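Local coordinates for phospholyase (Arthrobacter aurescens, PDB 5G4I) that acts as a pyridoxal-phosphate-dependent phospholyase, probably eliminating phosphate from ethanolamine phosphate on the scaffold of a class III transaminase, at the interface of chains A and B. Numbering follows the deposited sequence. Chains: chain A/B, Phospholyase.

Contact 1: the interface of chains A and B. Residues chain A 155, 163-165; chain B 129, 133, 306.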
ATOM      1  N   ALA A 155      10.712  -2.542  -9.080  1.00  9.30           N
ATOM      2  CA  ALA A 155      11.005  -2.229 -10.458  1.00  9.96           C
ATOM      3  C   ALA A 155      12.402  -2.620 -10.887  1.00  8.90           C
ATOM      4  O   ALA A 155      12.551  -3.156 -11.989  1.00 10.10           O
ATOM      5  CB  ALA A 155      10.814  -0.715 -10.681  1.00 10.80           C
ATOM      6  N   VAL A 163       9.490  -1.651 -17.589  1.00 11.78           N
ATOM      7  CA  VAL A 163       9.775  -0.540 -16.677  1.00 12.52           C
ATOM      8  C   VAL A 163      10.967   0.309 -17.197  1.00 11.17           C
ATOM      9  O   VAL A 163      11.784  -0.220 -17.994  1.00 12.45           O
ATOM     10  CB  VAL A 163      10.058  -1.022 -15.221  1.00 12.76           C
ATOM     11  CG1 VAL A 163       8.844  -1.679 -14.608  1.00 13.27           C
ATOM     12  CG2 VAL A 163      11.298  -1.905 -15.125  1.00 12.76           C
ATOM     13  N   HIS A 164      11.004   1.574 -16.813  1.00 11.98           N
ATOM     14  CA  HIS A 164      12.136   2.461 -17.261  1.00 12.81           C
ATOM     15  C   HIS A 164      13.422   2.069 -16.607  1.00 12.67           C
ATOM     16  O   HIS A 164      14.523   2.233 -17.198  1.00 14.00           O
ATOM     17  CB  HIS A 164      11.729   3.901 -16.885  1.00 14.02           C
ATOM     18  CG  HIS A 164      12.670   4.971 -17.350  1.00 17.89           C
ATOM     19  ND1 HIS A 164      12.613   5.559 -18.597  1.00 25.80           N
ATOM     20  CD2 HIS A 164      13.629   5.609 -16.665  1.00 20.64           C
ATOM     21  CE1 HIS A 164      13.521   6.520 -18.658  1.00 19.50           C
ATOM     22  NE2 HIS A 164      14.169   6.550 -17.505  1.00 25.97           N
ATOM     23  N   GLU A 165      13.394   1.598 -15.350  1.00 11.97           N
ATOM     24  CA  GLU A 165      14.636   1.252 -14.628  1.00 12.06           C
ATOM     25  C   GLU A 165      15.388   0.119 -15.326  1.00 13.13           C
ATOM     26  O   GLU A 165      14.780  -0.926 -15.616  1.00 13.36           O
ATOM     27  CB  GLU A 165      14.318   0.735 -13.199  1.00 12.23           C
ATOM     28  CG  GLU A 165      13.763   1.835 -12.264  1.00 12.45           C
ATOM     29  CD  GLU A 165      12.285   2.227 -12.352  1.00 11.76           C
ATOM     30  OE1 GLU A 165      11.541   1.685 -13.203  1.00 11.79           O
ATOM     31  OE2 GLU A 165      11.897   3.153 -11.553  1.00 12.24           O
TER
ATOM     32  N   ARG B 129       9.665   8.092  -7.324  1.00 10.74           N
ATOM     33  CA  ARG B 129       9.984   7.284  -8.540  1.00 11.23           C
ATOM     34  C   ARG B 129       9.736   8.118  -9.850  1.00 11.43           C
ATOM     35  O   ARG B 129      10.594   8.175 -10.739  1.00 11.22           O
ATOM     36  CB  ARG B 129       9.237   5.936  -8.502  1.00 11.84           C
ATOM     37  CG  ARG B 129       9.595   4.992  -9.638  1.00 12.14           C
ATOM     38  CD  ARG B 129       8.862   3.601  -9.549  1.00 11.70           C
ATOM     39  NE  ARG B 129       9.155   2.785 -10.730  1.00 11.02           N
ATOM     40  CZ  ARG B 129       8.332   1.929 -11.317  1.00 10.97           C
ATOM     41  NH1 ARG B 129       7.208   1.553 -10.712  1.00 10.84           N
ATOM     42  NH2 ARG B 129       8.662   1.322 -12.438  1.00 11.11           N
ATOM     43  N   GLN B 133      12.893   9.469 -12.394  1.00 12.10           N
ATOM     44  CA  GLN B 133      12.889   9.174 -13.840  1.00 13.10           C
ATOM     45  C   GLN B 133      12.810  10.469 -14.664  1.00 12.35           C
ATOM     46  O   GLN B 133      13.463  10.574 -15.732  1.00 15.07           O
ATOM     47  CB  GLN B 133      11.710   8.259 -14.261  1.00 12.45           C
ATOM     48  CG  GLN B 133      11.749   6.847 -13.618  1.00 12.88           C
ATOM     49  CD  GLN B 133      10.747   5.886 -14.234  1.00 12.29           C
ATOM     50  OE1 GLN B 133      10.061   6.197 -15.235  1.00 12.99           O
ATOM     51  NE2 GLN B 133      10.599   4.666 -13.605  1.00 12.31           N
ATOM     52  N   ASN B 306       6.481   3.234 -18.472  1.00 11.66           N
ATOM     53  CA  ASN B 306       6.344   2.121 -17.508  1.00 12.19           C
ATOM     54  C   ASN B 306       4.931   1.511 -17.634  1.00 11.91           C
ATOM     55  O   ASN B 306       3.934   2.267 -17.713  1.00 13.41           O
ATOM     56  CB  ASN B 306       6.483   2.578 -16.051  1.00 11.32           C
ATOM     57  CG  ASN B 306       7.784   3.333 -15.738  1.00 13.62           C
ATOM     58  OD1 ASN B 306       8.828   2.704 -15.324  1.00 12.32           O
ATOM     59  ND2 ASN B 306       7.797   4.626 -15.973  1.00 12.36           N
TER
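B:Arg129 keeps CG anti to the backbone N (chi1 -175°) and runs extended to NE, while A:Glu165 bends at chi2 (80°), bringing its carboxylate to the guanidinium. This salt bridge lies in the dimer interface of a class III transaminase homologue. It is built on helix 120-135 of chain B, which begins at the pyridoxal-phosphate-binding Gly120 and Ser121. The arginine grips side-on: NE reaches OE2 of A:Glu165 at 2.9 Å and NH2 reaches OE1 at 3.0 Å. Both bonds arrive on the syn sides but tilted out of the carboxylate plane, since the two flat groups are 43° apart. OE2 also accepts NE2 of B:Gln133 at 2.9 Å, coming in above the carboxylate plane from the face opposite NE. Two amides of chain B pair reciprocally: ND2 of B:Asn306 gives to a lone pair of OE1 of B:Gln133 at 2.9 Å, and NE2 of B:Gln133 returns a longer bond of 3.2 Å to OD1 of B:Asn306, fixing how both are turned. OD1 takes a second bond, nearly straight, from the backbone N of A:His164 at 2.9 Å, the donor standing above the carbonyl plane on the face away from the glutamine. CB and the ring of A:His164 slide past the glutamine amide in the opposite direction, the planes only roughly parallel. CB of A:Ala155 rests on one face of the guanidinium, 3.4 Å from NH2 of B:Arg129, and CG1 of A:Val163 packs against the same nitrogen.

Contact 2: the interface of chains A and B. Residues chain A 19-20, 22-23; chain B 92-93, 97.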
ATOM      1  N   LEU A  19     -17.850   7.934 -20.674  1.00 17.54           N
ATOM      2  CA  LEU A  19     -16.975   7.415 -19.542  1.00 17.25           C
ATOM      3  C   LEU A  19     -15.516   7.260 -19.944  1.00 14.96           C
ATOM      4  O   LEU A  19     -14.594   7.638 -19.136  1.00 16.97           O
ATOM      5  CB  LEU A  19     -17.571   6.140 -18.964  1.00 18.60           C
ATOM      6  CG  LEU A  19     -16.897   5.649 -17.683  1.00 18.84           C
ATOM      7  CD1 LEU A  19     -17.033   6.733 -16.603  1.00 20.60           C
ATOM      8  CD2 LEU A  19     -17.536   4.348 -17.194  1.00 22.61           C
ATOM      9  N   LEU A  20     -15.218   6.651 -21.104  1.00 15.50           N
ATOM     10  CA  LEU A  20     -13.838   6.427 -21.506  1.00 15.67           C
ATOM     11  C   LEU A  20     -13.031   7.747 -21.626  1.00 15.45           C
ATOM     12  O   LEU A  20     -11.910   7.924 -21.111  1.00 14.80           O
ATOM     13  CB  LEU A  20     -13.776   5.643 -22.837  1.00 15.99           C
ATOM     14  CG  LEU A  20     -12.415   5.199 -23.304  1.00 16.42           C
ATOM     15  CD1 LEU A  20     -11.680   4.208 -22.381  1.00 16.60           C
ATOM     16  CD2 LEU A  20     -12.513   4.506 -24.681  1.00 17.01           C
ATOM     17  N   ARG A  22     -13.797  10.619 -20.120  1.00 13.83           N
ATOM     18  CA  ARG A  22     -13.725  11.187 -18.759  1.00 15.45           C
ATOM     19  C   ARG A  22     -12.557  10.512 -17.951  1.00 12.90           C
ATOM     20  O   ARG A  22     -11.810  11.202 -17.224  1.00 15.53           O
ATOM     21  CB  ARG A  22     -14.993  11.098 -17.998  1.00 15.72           C
ATOM     22  CG  ARG A  22     -16.124  12.016 -18.588  1.00 19.15           C
ATOM     23  CD  ARG A  22     -17.489  11.719 -18.041  1.00 17.57           C
ATOM     24  NE  ARG A  22     -17.536  11.736 -16.564  1.00 18.99           N
ATOM     25  CZ  ARG A  22     -18.368  11.001 -15.802  1.00 20.92           C
ATOM     26  NH1 ARG A  22     -19.322  10.172 -16.325  1.00 24.36           N
ATOM     27  NH2 ARG A  22     -18.262  11.094 -14.480  1.00 24.23           N
ATOM     28  N   ARG A  23     -12.398   9.216 -18.152  1.00 14.07           N
ATOM     29  CA  ARG A  23     -11.228   8.487 -17.598  1.00 14.08           C
ATOM     30  C   ARG A  23      -9.915   8.972 -18.085  1.00 13.83           C
ATOM     31  O   ARG A  23      -8.935   9.244 -17.328  1.00 14.70           O
ATOM     32  CB  ARG A  23     -11.416   6.979 -17.866  1.00 13.93           C
ATOM     33  CG  ARG A  23     -10.241   6.122 -17.367  1.00 14.03           C
ATOM     34  CD  ARG A  23     -10.394   4.738 -17.851  1.00 15.49           C
ATOM     35  NE  ARG A  23      -9.211   3.867 -17.612  1.00 14.03           N
ATOM     36  CZ  ARG A  23      -9.165   2.764 -16.792  1.00 14.94           C
ATOM     37  NH1 ARG A  23     -10.215   2.435 -16.041  1.00 15.02           N
ATOM     38  NH2 ARG A  23      -8.008   2.030 -16.781  1.00 13.66           N
TER
ATOM     39  N   LEU B  92     -13.800  -0.773 -17.192  1.00 13.25           N
ATOM     40  CA  LEU B  92     -14.364   0.515 -16.866  1.00 13.13           C
ATOM     41  C   LEU B  92     -15.442   0.417 -15.787  1.00 12.39           C
ATOM     42  O   LEU B  92     -16.197  -0.597 -15.701  1.00 13.71           O
ATOM     43  CB  LEU B  92     -15.067   1.134 -18.139  1.00 14.31           C
ATOM     44  CG  LEU B  92     -14.145   1.548 -19.275  1.00 16.07           C
ATOM     45  CD1 LEU B  92     -15.037   1.946 -20.479  1.00 17.33           C
ATOM     46  CD2 LEU B  92     -13.238   2.733 -18.883  1.00 17.58           C
ATOM     47  N   ASN B  93     -15.514   1.475 -14.976  1.00 13.27           N
ATOM     48  CA  ASN B  93     -16.528   1.594 -13.940  1.00 13.22           C
ATOM     49  C   ASN B  93     -16.614   3.089 -13.507  1.00 13.31           C
ATOM     50  O   ASN B  93     -15.592   3.777 -13.460  1.00 13.91           O
ATOM     51  CB  ASN B  93     -16.297   0.634 -12.729  1.00 13.34           C
ATOM     52  CG  ASN B  93     -17.419   0.641 -11.708  1.00 13.08           C
ATOM     53  OD1 ASN B  93     -18.401  -0.200 -11.755  1.00 18.60           O
ATOM     54  ND2 ASN B  93     -17.357   1.566 -10.794  1.00 11.54           N
ATOM     55  N   VAL B  97     -13.961   7.262 -11.761  1.00 12.45           N
ATOM     56  CA  VAL B  97     -13.962   8.511 -12.521  1.00 13.05           C
ATOM     57  C   VAL B  97     -14.685   9.671 -11.813  1.00 13.46           C
ATOM     58  O   VAL B  97     -14.184  10.807 -11.774  1.00 13.14           O
ATOM     59  CB  VAL B  97     -14.577   8.207 -13.932  1.00 13.73           C
ATOM     60  CG1 VAL B  97     -14.630   9.518 -14.768  1.00 15.23           C
ATOM     61  CG2 VAL B  97     -13.732   7.188 -14.682  1.00 15.54           C
TER
HETATM   62  O   HOH W   1     -12.933   3.437 -15.196  1.00 15.66           O
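B:Val97 presents both methyls to one side of helix 19-24 of chain A. Its CG1 stands anti to the backbone N (chi1 179°) and meets CB of A:Arg22 at 3.6 Å. The other methyl, CG2, touches CD1 of A:Leu19 at 3.8 Å and CB of A:Arg23 at 3.9 Å, so residues one turn apart on the helix straddle the valine. A:Leu19 forks over the partner: CD1 takes the valine, and CD2 lies 4.0 Å from the backbone C of B:Asn93. A serine in place of A:Leu19 would probably leave a gap beside the valine methyl and strip the apolar cover from the backbone of B:Asn93. Next to this core, CD2 of B:Leu92 touches CD of A:Arg23 at 3.6 Å and, more loosely, CD1 of A:Leu20 at 4.1 Å. Farther out, A:Arg22 bends at chi3 (53°), curling its guanidinium back beside CG1 of the valine. A:Arg23 instead runs extended from CG to NE, which carries it from the valine at CB past the leucine at CD, and NH1 reaches a water at 3.0 Å. That water lies at the edge of the guanidinium, in its plane, and also bonds the backbone N of B:Asn93 at 3.2 Å and its O, bridging the subunits at the rim. The patch sets the N-terminal helix of one chain against the loop that leads into helix 94-104 of the other, with B:Val97 on that helix's first turn.

Contact 3: the interface of chains A and B. Residues chain A 87-88, 90-91; chain B 34, 61-62, 65.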
ATOM      1  N   LEU A  87      -9.853   2.149  14.161  1.00 13.91           N
ATOM      2  CA  LEU A  87      -8.584   2.875  14.472  1.00 15.37           C
ATOM      3  C   LEU A  87      -7.341   1.974  14.268  1.00 13.95           C
ATOM      4  O   LEU A  87      -7.381   0.735  14.338  1.00 16.21           O
ATOM      5  CB  LEU A  87      -8.569   3.370  15.941  1.00 16.80           C
ATOM      6  CG  LEU A  87      -9.384   4.661  16.215  1.00 18.56           C
ATOM      7  CD1 LEU A  87      -9.532   4.886  17.699  1.00 19.51           C
ATOM      8  CD2 LEU A  87      -8.726   5.862  15.524  1.00 21.08           C
ATOM      9  N   HIS A  88      -6.238   2.640  14.032  1.00 14.54           N
ATOM     10  CA  HIS A  88      -4.906   2.013  13.904  1.00 12.93           C
ATOM     11  C   HIS A  88      -4.511   1.207  15.176  1.00 15.36           C
ATOM     12  O   HIS A  88      -5.117   1.348  16.267  1.00 14.55           O
ATOM     13  CB  HIS A  88      -3.857   3.106  13.613  1.00 15.70           C
ATOM     14  CG  HIS A  88      -3.875   4.192  14.661  1.00 16.21           C
ATOM     15  ND1 HIS A  88      -3.239   4.050  15.867  1.00 17.53           N
ATOM     16  CD2 HIS A  88      -4.599   5.350  14.744  1.00 20.10           C
ATOM     17  CE1 HIS A  88      -3.565   5.080  16.653  1.00 18.48           C
ATOM     18  NE2 HIS A  88      -4.415   5.867  16.008  1.00 19.05           N
ATOM     19  N   ARG A  90      -2.084   1.348  17.318  1.00 13.09           N
ATOM     20  CA  ARG A  90      -1.479   1.933  18.573  1.00 15.28           C
ATOM     21  C   ARG A  90      -2.489   1.966  19.737  1.00 14.83           C
ATOM     22  O   ARG A  90      -2.087   2.216  20.920  1.00 15.56           O
ATOM     23  CB  ARG A  90      -0.798   3.255  18.330  1.00 15.47           C
ATOM     24  CG  ARG A  90       0.313   3.089  17.273  1.00 16.49           C
ATOM     25  CD  ARG A  90       0.842   4.406  16.745  1.00 19.76           C
ATOM     26  NE  ARG A  90      -0.258   5.050  15.976  1.00 18.96           N
ATOM     27  CZ  ARG A  90      -0.086   6.177  15.239  1.00 25.14           C
ATOM     28  NH1 ARG A  90       1.121   6.780  15.209  1.00 22.99           N
ATOM     29  NH2 ARG A  90      -1.105   6.703  14.560  1.00 23.55           N
ATOM     30  N   TYR A  91      -3.745   1.661  19.484  1.00 13.35           N
ATOM     31  CA  TYR A  91      -4.662   1.266  20.550  1.00 13.99           C
ATOM     32  C   TYR A  91      -4.996  -0.238  20.448  1.00 15.70           C
ATOM     33  O   TYR A  91      -5.139  -0.759  19.297  1.00 16.77           O
ATOM     34  CB  TYR A  91      -5.962   2.092  20.411  1.00 16.65           C
ATOM     35  CG  TYR A  91      -5.841   3.581  20.426  1.00 15.69           C
ATOM     36  CD1 TYR A  91      -5.566   4.284  21.589  1.00 16.86           C
ATOM     37  CD2 TYR A  91      -5.963   4.287  19.250  1.00 18.65           C
ATOM     38  CE1 TYR A  91      -5.471   5.681  21.567  1.00 16.31           C
ATOM     39  CE2 TYR A  91      -5.885   5.660  19.182  1.00 17.11           C
ATOM     40  CZ  TYR A  91      -5.617   6.378  20.359  1.00 17.18           C
ATOM     41  OH  TYR A  91      -5.514   7.771  20.323  1.00 17.27           O
TER
ATOM     42  N   PHE B  34       0.325   3.181  22.346  1.00 15.34           N
ATOM     43  CA  PHE B  34       0.302   4.358  23.195  1.00 16.46           C
ATOM     44  C   PHE B  34       0.161   4.041  24.721  1.00 18.84           C
ATOM     45  O   PHE B  34      -0.514   3.074  25.091  1.00 19.90           O
ATOM     46  CB  PHE B  34      -0.849   5.312  22.756  1.00 16.25           C
ATOM     47  CG  PHE B  34      -0.707   5.900  21.357  1.00 19.34           C
ATOM     48  CD1 PHE B  34       0.508   6.233  20.785  1.00 22.17           C
ATOM     49  CD2 PHE B  34      -1.855   6.231  20.645  1.00 18.97           C
ATOM     50  CE1 PHE B  34       0.580   6.864  19.476  1.00 22.90           C
ATOM     51  CE2 PHE B  34      -1.772   6.879  19.430  1.00 21.18           C
ATOM     52  CZ  PHE B  34      -0.583   7.161  18.832  1.00 20.75           C
ATOM     53  N   TYR B  61      -6.818  13.724  19.109  1.00 15.13           N
ATOM     54  CA  TYR B  61      -5.650  13.164  18.474  1.00 15.66           C
ATOM     55  C   TYR B  61      -5.807  12.608  17.060  1.00 14.20           C
ATOM     56  O   TYR B  61      -4.872  12.832  16.246  1.00 15.10           O
ATOM     57  CB  TYR B  61      -4.983  12.054  19.404  1.00 16.71           C
ATOM     58  CG  TYR B  61      -3.837  11.328  18.667  1.00 17.14           C
ATOM     59  CD1 TYR B  61      -2.639  11.925  18.506  1.00 21.67           C
ATOM     60  CD2 TYR B  61      -4.062  10.109  18.064  1.00 22.31           C
ATOM     61  CE1 TYR B  61      -1.626  11.281  17.762  1.00 23.22           C
ATOM     62  CE2 TYR B  61      -3.089   9.502  17.323  1.00 22.02           C
ATOM     63  CZ  TYR B  61      -1.910  10.064  17.211  1.00 22.64           C
ATOM     64  OH  TYR B  61      -1.012   9.424  16.431  1.00 30.19           O
ATOM     65  N   ASN B  62      -6.880  11.845  16.795  1.00 12.83           N
ATOM     66  CA  ASN B  62      -6.920  11.043  15.572  1.00 13.79           C
ATOM     67  C   ASN B  62      -7.328  11.843  14.323  1.00 13.06           C
ATOM     68  O   ASN B  62      -8.422  12.410  14.267  1.00 15.29           O
ATOM     69  CB  ASN B  62      -7.779   9.786  15.731  1.00 13.07           C
ATOM     70  CG  ASN B  62      -7.123   8.800  16.685  1.00 15.49           C
ATOM     71  OD1 ASN B  62      -6.123   8.152  16.373  1.00 16.56           O
ATOM     72  ND2 ASN B  62      -7.633   8.756  17.932  1.00 15.94           N
ATOM     73  N   PRO B  65      -9.956   9.250  11.132  1.00 11.62           N
ATOM     74  CA  PRO B  65     -11.416   9.447  11.089  1.00 12.85           C
ATOM     75  C   PRO B  65     -11.762  10.930  10.857  1.00 12.21           C
ATOM     76  O   PRO B  65     -12.410  11.609  11.759  1.00 13.48           O
ATOM     77  CB  PRO B  65     -11.893   8.958  12.485  1.00 14.53           C
ATOM     78  CG  PRO B  65     -10.735   9.233  13.339  1.00 15.26           C
ATOM     79  CD  PRO B  65      -9.491   8.993  12.510  1.00 14.79           C
TER
HETATM   80  O   HOH W   2      -2.617   1.968  23.772  1.00 19.98           O
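A:Arg90 lies along B:Phe34, starting with CB, which sits over the centre of the phenyl face, 3.7 Å from the ring centroid. CD comes next, 3.7 Å from CE1 of B:Phe34, and NE follows at 3.6 Å from CZ of that ring. A bend at chi3 (-67°) carries the guanidinium over the ring's far rim. At the tip, NH2 stands above the centre of the A:His88 ring and 3.3 Å from the phenol OH of B:Tyr61; NH1 lies 3.6 Å from the same OH. The guanidinium thus lays one face on the phenyl rim and points its NH2 edge at the histidine face. Its backbone O accepts N of B:Phe34 at 3.0 Å, and a water links this O to O of B:Phe34. A:His88, with CG wedged between backbone N and carbonyl carbon (chi1 55°), gives its NE2-H to OD1 of B:Asn62 at 2.9 Å, while ND1 accepts from N of A:Arg90. B:Phe34 turns an edge to the face of A:Tyr91, planes 81° apart, and CD2 of A:Leu87 packs on the amide of B:Asn62. The patch joins the loop between helices 72-82 and 94-104 of chain A to chain B loops ahead of strand 41-45 and after strand 56-59.

From contact 1, contact 2 lies about 26 Å away and contact 3 about 35 Å, between centres of C-alpha atoms; contacts 2 and 3 are also about 35 Å apart. Contacts 2 and 3 share no residue but draw on neighbouring parts of one loop before helix 94-104: 87-91 of chain A in contact 3, 92-93 of chain B in contact 2. Each copy of this loop therefore meets two parts of its partner, the N-terminal helix and the loops around Phe34 and Asn62. Contact 1 uses other elements. With their two-fold twins, the three spread the subunit union widely, fitting the dimers typical of class III transaminases.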